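Local coordinates for protein spondin-1 (Homo sapiens, PDB 2ZOU) that is a secreted extracellular-matrix glycoprotein, probably acting in cell adhesion, whose reeler domain folds as a beta-sandwich, at residues T44-P49 and R103-V108; Y52-T57 and S125-R130. One frame throughout, in Å; residues are numbered along the deposited sequence. Where two conformers were deposited one is given.

Contact 1. Residues T44-P49 and R103-V108; sequences TLSAAP and RTRIQV
Two neighbouring antiparallel strands of the four-stranded sheet of the reeler beta-sandwich meet here, the end of 40-47 against the start of 105-111. The short strand axes run 176° apart. Leu45 and Ile106 form the hydrogen-bonded pair. Leu45 N donates to Ile106 O at 3.0 Å, and Ile106 N returns a bond to Leu45 O at 2.9 Å. Both donors lie in the plane of the carbonyl they address.

The packed face of the sheet holds Leu45 and Ile106. Ile106 CG1 takes the crowded position between N and the carbonyl carbon (chi1 62°), and its branch leans across so that Leu45 CB meets both CG1 and CD1 of Ile106, each at 3.8 Å. Phe56 of the other sheet packs on both residues.

The opposite face is looser and opens to solvent at Arg105. Ser46 and Gln107 on it are partly exposed, while Thr44 is buried by the guanidinium end of Arg105 and its neighbours. The Arg105 chain is extended from CG to NE and crosses Thr44 obliquely. Arg105 NH2 lies 3.4 Å from Thr44 CG2. It also donates to Gln107 OE1; a weak bond from NH1 goes to the same oxygen. Arg42 is a further donor to it, and Gln107 NE2 binds Asp81.

Beyond the last bridge, Ser46-Arg105, Ala47 N at the strand end donates a hydrogen bond to Thr104 O at 2.9 Å, from 27° above the carbonyl plane.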
ATOM      1  N   THR A  44       0.069   1.553   7.406  1.00 10.14           N
ATOM      2  CA  THR A  44       1.063   0.669   7.998  1.00 10.72           C
ATOM      3  C   THR A  44       0.976  -0.715   7.385  1.00 10.73           C
ATOM      4  O   THR A  44      -0.118  -1.212   7.056  1.00 11.24           O
ATOM      5  CB  THR A  44       0.879   0.568   9.517  1.00 12.44           C
ATOM      6  OG1 THR A  44      -0.373  -0.042   9.796  1.00 13.40           O
ATOM      7  CG2 THR A  44       0.922   1.943  10.165  1.00 12.37           C
ATOM      8  N   LEU A  45       2.135  -1.342   7.234  1.00 10.13           N
ATOM      9  CA  LEU A  45       2.224  -2.738   6.806  1.00 10.77           C
ATOM     10  C   LEU A  45       2.978  -3.474   7.896  1.00 10.44           C
ATOM     11  O   LEU A  45       4.100  -3.117   8.211  1.00 10.85           O
ATOM     12  CB  LEU A  45       3.002  -2.815   5.492  1.00 11.46           C
ATOM     13  CG  LEU A  45       3.138  -4.141   4.780  1.00 16.20           C
ATOM     14  CD1 LEU A  45       1.814  -4.793   4.551  1.00 20.57           C
ATOM     15  CD2 LEU A  45       3.824  -3.867   3.468  1.00 18.80           C
ATOM     16  N   SER A  46       2.344  -4.484   8.480  1.00 10.33           N
ATOM     17  CA  SER A  46       2.942  -5.175   9.632  1.00 10.76           C
ATOM     18  C   SER A  46       2.835  -6.687   9.516  1.00 10.56           C
ATOM     19  O   SER A  46       1.905  -7.211   8.884  1.00 10.85           O
ATOM     20  CB  SER A  46       2.170  -4.799  10.911  0.65 12.24           C
ATOM     21  OG  SER A  46       1.863  -3.420  11.018  0.65 15.28           O
ATOM     22  N   ALA A  47       3.794  -7.373  10.135  1.00  9.69           N
ATOM     23  CA  ALA A  47       3.828  -8.828  10.174  1.00  9.93           C
ATOM     24  C   ALA A  47       3.508  -9.293  11.577  1.00 10.79           C
ATOM     25  O   ALA A  47       4.135  -8.819  12.514  1.00 11.48           O
ATOM     26  CB  ALA A  47       5.227  -9.315   9.793  1.00 10.42           C
ATOM     27  N   ALA A  48       2.592 -10.243  11.716  1.00 10.31           N
ATOM     28  CA  ALA A  48       2.313 -10.834  13.021  1.00 11.23           C
ATOM     29  C   ALA A  48       3.483 -11.732  13.435  1.00 11.65           C
ATOM     30  O   ALA A  48       4.029 -12.459  12.604  1.00  9.74           O
ATOM     31  CB  ALA A  48       1.016 -11.636  12.971  1.00 12.15           C
ATOM     32  N   PRO A  49       3.879 -11.711  14.722  1.00 12.37           N
ATOM     33  CA  PRO A  49       5.000 -12.553  15.126  1.00 12.35           C
ATOM     34  C   PRO A  49       4.761 -14.039  14.857  1.00 11.67           C
ATOM     35  O   PRO A  49       3.637 -14.518  14.984  1.00 12.00           O
ATOM     36  CB  PRO A  49       5.144 -12.271  16.633  1.00 12.98           C
ATOM     37  CG  PRO A  49       3.871 -11.648  17.027  1.00 14.36           C
ATOM     38  CD  PRO A  49       3.350 -10.916  15.844  1.00 13.14           C
ATOM     39  N   ARG A 103      12.112  -6.826   8.277  1.00 11.89           N
ATOM     40  CA  ARG A 103      11.294  -5.825   8.968  1.00 11.97           C
ATOM     41  C   ARG A 103       9.993  -6.438   9.420  1.00 11.66           C
ATOM     42  O   ARG A 103       9.523  -7.410   8.823  1.00 11.91           O
ATOM     43  CB  ARG A 103      11.013  -4.618   8.064  1.00 11.72           C
ATOM     44  CG  ARG A 103      12.254  -3.786   7.733  1.00 13.33           C
ATOM     45  CD  ARG A 103      11.915  -2.689   6.735  1.00 14.38           C
ATOM     46  NE  ARG A 103      13.055  -1.819   6.431  1.00 17.67           N
ATOM     47  CZ  ARG A 103      13.908  -2.044   5.438  1.00 19.01           C
ATOM     48  NH1 ARG A 103      13.742  -3.106   4.656  1.00 20.96           N
ATOM     49  NH2 ARG A 103      14.915  -1.204   5.220  1.00 20.69           N
ATOM     50  N   THR A 104       9.414  -5.871  10.469  1.00 11.10           N
ATOM     51  CA  THR A 104       8.111  -6.324  10.938  1.00 10.94           C
ATOM     52  C   THR A 104       7.030  -5.245  10.775  1.00 10.68           C
ATOM     53  O   THR A 104       5.847  -5.530  10.915  1.00 10.27           O
ATOM     54  CB  THR A 104       8.146  -6.766  12.404  1.00 11.39           C
ATOM     55  OG1 THR A 104       8.613  -5.673  13.210  1.00 13.31           O
ATOM     56  CG2 THR A 104       9.069  -7.980  12.579  1.00 11.30           C
ATOM     57  N   ARG A 105       7.460  -4.019  10.477  1.00 10.83           N
ATOM     58  CA  ARG A 105       6.519  -2.919  10.261  1.00 12.24           C
ATOM     59  C   ARG A 105       7.168  -1.847   9.416  1.00 11.82           C
ATOM     60  O   ARG A 105       8.324  -1.504   9.632  1.00 12.69           O
ATOM     61  CB  ARG A 105       6.068  -2.307  11.603  1.00 12.26           C
ATOM     62  CG  ARG A 105       5.102  -1.104  11.477  1.00 15.96           C
ATOM     63  CD  ARG A 105       4.679  -0.558  12.847  1.00 16.99           C
ATOM     64  NE  ARG A 105       3.740   0.574  12.760  1.00 22.86           N
ATOM     65  CZ  ARG A 105       4.114   1.844  12.643  1.00 20.32           C
ATOM     66  NH1 ARG A 105       5.405   2.144  12.584  1.00 22.80           N
ATOM     67  NH2 ARG A 105       3.204   2.823  12.585  1.00 16.68           N
ATOM     68  N   ILE A 106       6.409  -1.331   8.456  1.00 10.64           N
ATOM     69  CA  ILE A 106       6.750  -0.050   7.825  1.00 10.73           C
ATOM     70  C   ILE A 106       5.533   0.866   7.842  1.00 10.41           C
ATOM     71  O   ILE A 106       4.392   0.404   8.019  1.00 10.00           O
ATOM     72  CB  ILE A 106       7.316  -0.198   6.375  1.00 10.91           C
ATOM     73  CG1 ILE A 106       6.300  -0.837   5.423  1.00 11.85           C
ATOM     74  CG2 ILE A 106       8.675  -0.928   6.405  1.00 11.75           C
ATOM     75  CD1 ILE A 106       5.335   0.163   4.796  1.00 13.85           C
ATOM     76  N   GLN A 107       5.772   2.158   7.658  1.00  9.64           N
ATOM     77  CA  GLN A 107       4.687   3.146   7.660  1.00  9.48           C
ATOM     78  C   GLN A 107       4.990   4.223   6.640  1.00  9.44           C
ATOM     79  O   GLN A 107       6.155   4.531   6.386  1.00 11.06           O
ATOM     80  CB  GLN A 107       4.568   3.805   9.037  1.00  9.68           C
ATOM     81  CG  GLN A 107       5.889   4.378   9.517  1.00 11.15           C
ATOM     82  CD  GLN A 107       5.820   5.041  10.870  1.00 13.05           C
ATOM     83  OE1 GLN A 107       4.787   5.047  11.542  1.00 12.74           O
ATOM     84  NE2 GLN A 107       6.945   5.601  11.287  1.00 14.67           N
ATOM     85  N   VAL A 108       3.931   4.774   6.063  1.00  9.68           N
ATOM     86  CA  VAL A 108       4.037   5.864   5.090  1.00 10.24           C
ATOM     87  C   VAL A 108       2.782   6.718   5.232  1.00 10.44           C
ATOM     88  O   VAL A 108       1.771   6.229   5.729  1.00 12.18           O
ATOM     89  CB  VAL A 108       4.176   5.285   3.668  0.65 10.71           C
ATOM     90  CG1 VAL A 108       2.857   4.628   3.192  0.65  8.67           C
ATOM     91  CG2 VAL A 108       4.719   6.330   2.694  0.65 12.31           C
TER

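Contact 2. Residues Y52-T57 and S125-R130; sequences YFRGFT and SIVQKR. With EDO (1,2-ethanediol), chain D.
The side chain of Arg54 bends back at chi3 (-62°) and grips one backbone oxygen side-on with two nitrogens. Arg54 NE donates to Gln128 O at 3.1 Å. Arg54 NH2 donates to the same Gln128 O at 3.0 Å. The oxygen sits near the guanidinium plane. NE approaches in the carbonyl plane, whereas NH2 comes from above it. The backbone of Arg54 is held too: its N donates to Val127 O at 2.8 Å, nearly along the C=O axis.

Beside this grip, Tyr52 lies against Gln128. The extended Gln128 side chain crosses the ring at about a right angle. Gln128 CG makes a CH-pi contact 3.9 Å from the centroid of the Tyr52 ring, and its OE1 sits over the same face toward the rim. The amide plane stands 69° from the ring. At the tip, Tyr52 OH meets Lys129 CE.

Val127 N bonds to Gly55 O, and Val127 CG1 packs directly on Gly55 N and CA. Thr57 and Ser125 exchange two backbone bonds. On their face a 1,2-ethanediol, probably from the crystallisation liquor, bridges the two hydroxyls. EDO O2 and Thr57 OG1 share a hydrogen bond of 2.7 Å, and EDO O1 donates to Ser125 OG, which also bonds Ile132 O. On the other face Ile126 CG2 packs against Phe56 CB. Phe53 CB joins Ile126 from the preceding loop; Leu45 and Phe24 close over Ile126.

Arg54 and Gly55 both face Val127, forming a classic beta bulge at the end of an antiparallel strand pair in the five-stranded sheet of the sandwich.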
ATOM      1  N   TYR A  52       8.185 -11.798   9.311  1.00  8.84           N
ATOM      2  CA  TYR A  52       8.852 -10.578   8.904  1.00  9.11           C
ATOM      3  C   TYR A  52       8.774 -10.517   7.391  1.00  9.52           C
ATOM      4  O   TYR A  52       8.404 -11.506   6.737  1.00 10.15           O
ATOM      5  CB  TYR A  52      10.325 -10.586   9.367  1.00  9.64           C
ATOM      6  CG  TYR A  52      11.072 -11.804   8.888  1.00 10.44           C
ATOM      7  CD1 TYR A  52      11.681 -11.818   7.625  1.00  9.87           C
ATOM      8  CD2 TYR A  52      11.133 -12.959   9.670  1.00 11.41           C
ATOM      9  CE1 TYR A  52      12.342 -12.950   7.160  1.00 11.62           C
ATOM     10  CE2 TYR A  52      11.796 -14.101   9.208  1.00 12.23           C
ATOM     11  CZ  TYR A  52      12.394 -14.083   7.956  1.00 10.69           C
ATOM     12  OH  TYR A  52      13.061 -15.183   7.487  1.00 12.90           O
ATOM     13  N   PHE A  53       9.109  -9.368   6.830  1.00 10.39           N
ATOM     14  CA  PHE A  53       9.263  -9.260   5.386  1.00 10.73           C
ATOM     15  C   PHE A  53      10.598  -8.597   5.063  1.00 11.05           C
ATOM     16  O   PHE A  53      11.080  -7.741   5.799  1.00 11.49           O
ATOM     17  CB  PHE A  53       8.071  -8.554   4.725  1.00 10.10           C
ATOM     18  CG  PHE A  53       7.701  -7.243   5.354  1.00 10.11           C
ATOM     19  CD1 PHE A  53       6.849  -7.202   6.462  1.00  9.97           C
ATOM     20  CD2 PHE A  53       8.176  -6.043   4.838  1.00 11.19           C
ATOM     21  CE1 PHE A  53       6.481  -5.984   7.041  1.00 10.20           C
ATOM     22  CE2 PHE A  53       7.845  -4.816   5.424  1.00 11.82           C
ATOM     23  CZ  PHE A  53       6.965  -4.785   6.513  1.00 11.08           C
ATOM     24  N   ARG A  54      11.205  -9.035   3.969  1.00 10.57           N
ATOM     25  CA  ARG A  54      12.484  -8.481   3.526  1.00 11.92           C
ATOM     26  C   ARG A  54      12.268  -7.459   2.417  1.00 12.28           C
ATOM     27  O   ARG A  54      13.167  -6.686   2.090  1.00 14.06           O
ATOM     28  CB  ARG A  54      13.414  -9.605   3.073  1.00 11.42           C
ATOM     29  CG  ARG A  54      13.943 -10.438   4.227  1.00 12.95           C
ATOM     30  CD  ARG A  54      14.940 -11.506   3.771  1.00 13.05           C
ATOM     31  NE  ARG A  54      14.332 -12.475   2.859  1.00 14.81           N
ATOM     32  CZ  ARG A  54      14.598 -12.568   1.558  1.00 15.87           C
ATOM     33  NH1 ARG A  54      15.501 -11.772   0.979  1.00 14.54           N
ATOM     34  NH2 ARG A  54      13.970 -13.478   0.830  1.00 17.19           N
ATOM     35  N   GLY A  55      11.075  -7.458   1.843  1.00 11.65           N
ATOM     36  CA  GLY A  55      10.707  -6.523   0.791  1.00 11.42           C
ATOM     37  C   GLY A  55       9.202  -6.385   0.682  1.00 10.88           C
ATOM     38  O   GLY A  55       8.438  -7.256   1.116  1.00 10.99           O
ATOM     39  N   PHE A  56       8.759  -5.278   0.108  1.00 10.20           N
ATOM     40  CA  PHE A  56       7.329  -5.017  -0.061  1.00 11.05           C
ATOM     41  C   PHE A  56       7.108  -4.040  -1.200  1.00 11.24           C
ATOM     42  O   PHE A  56       8.032  -3.307  -1.598  1.00 11.11           O
ATOM     43  CB  PHE A  56       6.693  -4.476   1.232  0.65 11.04           C
ATOM     44  CG  PHE A  56       6.996  -3.025   1.481  0.65  9.33           C
ATOM     45  CD1 PHE A  56       6.138  -2.026   1.033  0.65  9.14           C
ATOM     46  CD2 PHE A  56       8.184  -2.652   2.105  0.65  8.46           C
ATOM     47  CE1 PHE A  56       6.453  -0.685   1.234  0.65  8.16           C
ATOM     48  CE2 PHE A  56       8.508  -1.326   2.319  0.65 10.11           C
ATOM     49  CZ  PHE A  56       7.649  -0.331   1.883  0.65  8.85           C
ATOM     50  N   THR A  57       5.882  -4.036  -1.709  1.00 11.47           N
ATOM     51  CA  THR A  57       5.430  -3.023  -2.649  1.00 11.84           C
ATOM     52  C   THR A  57       4.055  -2.571  -2.214  1.00 11.96           C
ATOM     53  O   THR A  57       3.203  -3.394  -1.902  1.00 11.75           O
ATOM     54  CB  THR A  57       5.330  -3.571  -4.074  1.00 12.38           C
ATOM     55  OG1 THR A  57       6.578  -4.161  -4.451  1.00 15.93           O
ATOM     56  CG2 THR A  57       5.006  -2.438  -5.046  1.00 14.50           C
ATOM     57  N   SER A 125       2.065  -6.058  -1.577  1.00 11.39           N
ATOM     58  CA  SER A 125       2.660  -7.359  -1.820  1.00 11.82           C
ATOM     59  C   SER A 125       3.910  -7.433  -0.969  1.00 11.46           C
ATOM     60  O   SER A 125       4.569  -6.405  -0.765  1.00 11.97           O
ATOM     61  CB  SER A 125       3.009  -7.481  -3.302  0.65 11.43           C
ATOM     62  OG  SER A 125       3.750  -8.653  -3.551  0.65 10.45           O
ATOM     63  N   ILE A 126       4.257  -8.618  -0.464  1.00 11.27           N
ATOM     64  CA  ILE A 126       5.489  -8.760   0.325  1.00 11.96           C
ATOM     65  C   ILE A 126       6.324  -9.977  -0.087  1.00 11.43           C
ATOM     66  O   ILE A 126       5.821 -10.894  -0.748  1.00 11.04           O
ATOM     67  CB  ILE A 126       5.260  -8.794   1.887  1.00 13.67           C
ATOM     68  CG1 ILE A 126       4.608 -10.111   2.336  1.00 14.50           C
ATOM     69  CG2 ILE A 126       4.526  -7.521   2.403  1.00 14.85           C
ATOM     70  CD1 ILE A 126       5.576 -11.225   2.690  1.00 16.53           C
ATOM     71  N   VAL A 127       7.588  -9.976   0.329  1.00 11.58           N
ATOM     72  CA  VAL A 127       8.423 -11.191   0.304  1.00 12.88           C
ATOM     73  C   VAL A 127       9.039 -11.508   1.668  1.00 13.40           C
ATOM     74  O   VAL A 127       9.570 -10.615   2.320  1.00 12.44           O
ATOM     75  CB  VAL A 127       9.520 -11.166  -0.811  1.00 13.86           C
ATOM     76  CG1 VAL A 127      10.420  -9.948  -0.689  1.00 15.34           C
ATOM     77  CG2 VAL A 127      10.332 -12.462  -0.795  1.00 13.76           C
ATOM     78  N   GLN A 128       8.954 -12.779   2.088  1.00 13.66           N
ATOM     79  CA  GLN A 128       9.625 -13.297   3.296  1.00 14.25           C
ATOM     80  C   GLN A 128      10.552 -14.431   2.856  1.00 13.65           C
ATOM     81  O   GLN A 128      11.745 -14.204   2.667  1.00 14.26           O
ATOM     82  CB  GLN A 128       8.605 -13.774   4.356  1.00 14.32           C
ATOM     83  CG  GLN A 128       9.236 -14.255   5.690  1.00 14.45           C
ATOM     84  CD  GLN A 128       8.223 -14.658   6.775  1.00 15.18           C
ATOM     85  OE1 GLN A 128       8.615 -14.985   7.896  1.00 19.83           O
ATOM     86  NE2 GLN A 128       6.945 -14.678   6.436  1.00 16.94           N
ATOM     87  N   LYS A 129       9.997 -15.636   2.686  1.00 12.06           N
ATOM     88  CA  LYS A 129      10.670 -16.762   2.021  1.00 11.82           C
ATOM     89  C   LYS A 129       9.809 -17.276   0.861  1.00 11.07           C
ATOM     90  O   LYS A 129      10.136 -18.282   0.210  1.00 10.17           O
ATOM     91  CB  LYS A 129      10.992 -17.875   3.025  1.00 11.62           C
ATOM     92  CG  LYS A 129      12.011 -17.460   4.086  1.00 13.20           C
ATOM     93  CD  LYS A 129      12.667 -18.649   4.734  1.00 14.25           C
ATOM     94  CE  LYS A 129      13.549 -18.220   5.892  1.00 15.46           C
ATOM     95  NZ  LYS A 129      14.345 -19.363   6.397  1.00 17.98           N
ATOM     96  N   ARG A 130       8.713 -16.559   0.613  1.00 11.13           N
ATOM     97  CA  ARG A 130       7.833 -16.766  -0.531  1.00 10.95           C
ATOM     98  C   ARG A 130       7.231 -15.396  -0.820  1.00 10.90           C
ATOM     99  O   ARG A 130       7.323 -14.505   0.026  1.00 10.38           O
ATOM    100  CB  ARG A 130       6.731 -17.800  -0.243  1.00 11.35           C
ATOM    101  CG  ARG A 130       5.671 -17.332   0.736  1.00 12.64           C
ATOM    102  CD  ARG A 130       4.622 -18.387   0.946  1.00 14.62           C
ATOM    103  NE  ARG A 130       3.705 -17.988   2.006  1.00 16.68           N
ATOM    104  CZ  ARG A 130       2.758 -18.766   2.510  1.00 20.46           C
ATOM    105  NH1 ARG A 130       2.586 -19.997   2.052  1.00 20.60           N
ATOM    106  NH2 ARG A 130       1.981 -18.303   3.479  1.00 21.26           N
TER
HETATM  107  C1  EDO D   4       7.279  -8.757  -3.761  1.00 27.25           C
HETATM  108  O1  EDO D   4       6.182  -8.464  -4.635  1.00 28.24           O
HETATM  109  C2  EDO D   4       7.418  -7.642  -2.734  1.00 27.34           C
HETATM  110  O2  EDO D   4       7.602  -6.382  -3.398  1.00 25.76           O

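Overall arrangement
The two contacts lie in the two facing sheets of the sandwich. Their centres are 10 Å apart. The two pairs pack together in the sandwich interior, where Leu45 CD2 lies 3.7 Å from Phe56 CB. The Phe53 ring also reaches across, with Phe53 CZ 3.7 Å from Leu45 O. A probable backbone hydrogen bond joins the contacts: Phe53 N is 2.8 Å from Arg103 O. In chain order the segments alternate, 44-49, 52-57, 103-108 and 125-130, so successive segments lie in different sheets. The 1,2-ethanediol held by contact 2 lies on the face of Thr57 and Ser125, the other side of that sheet from the interior.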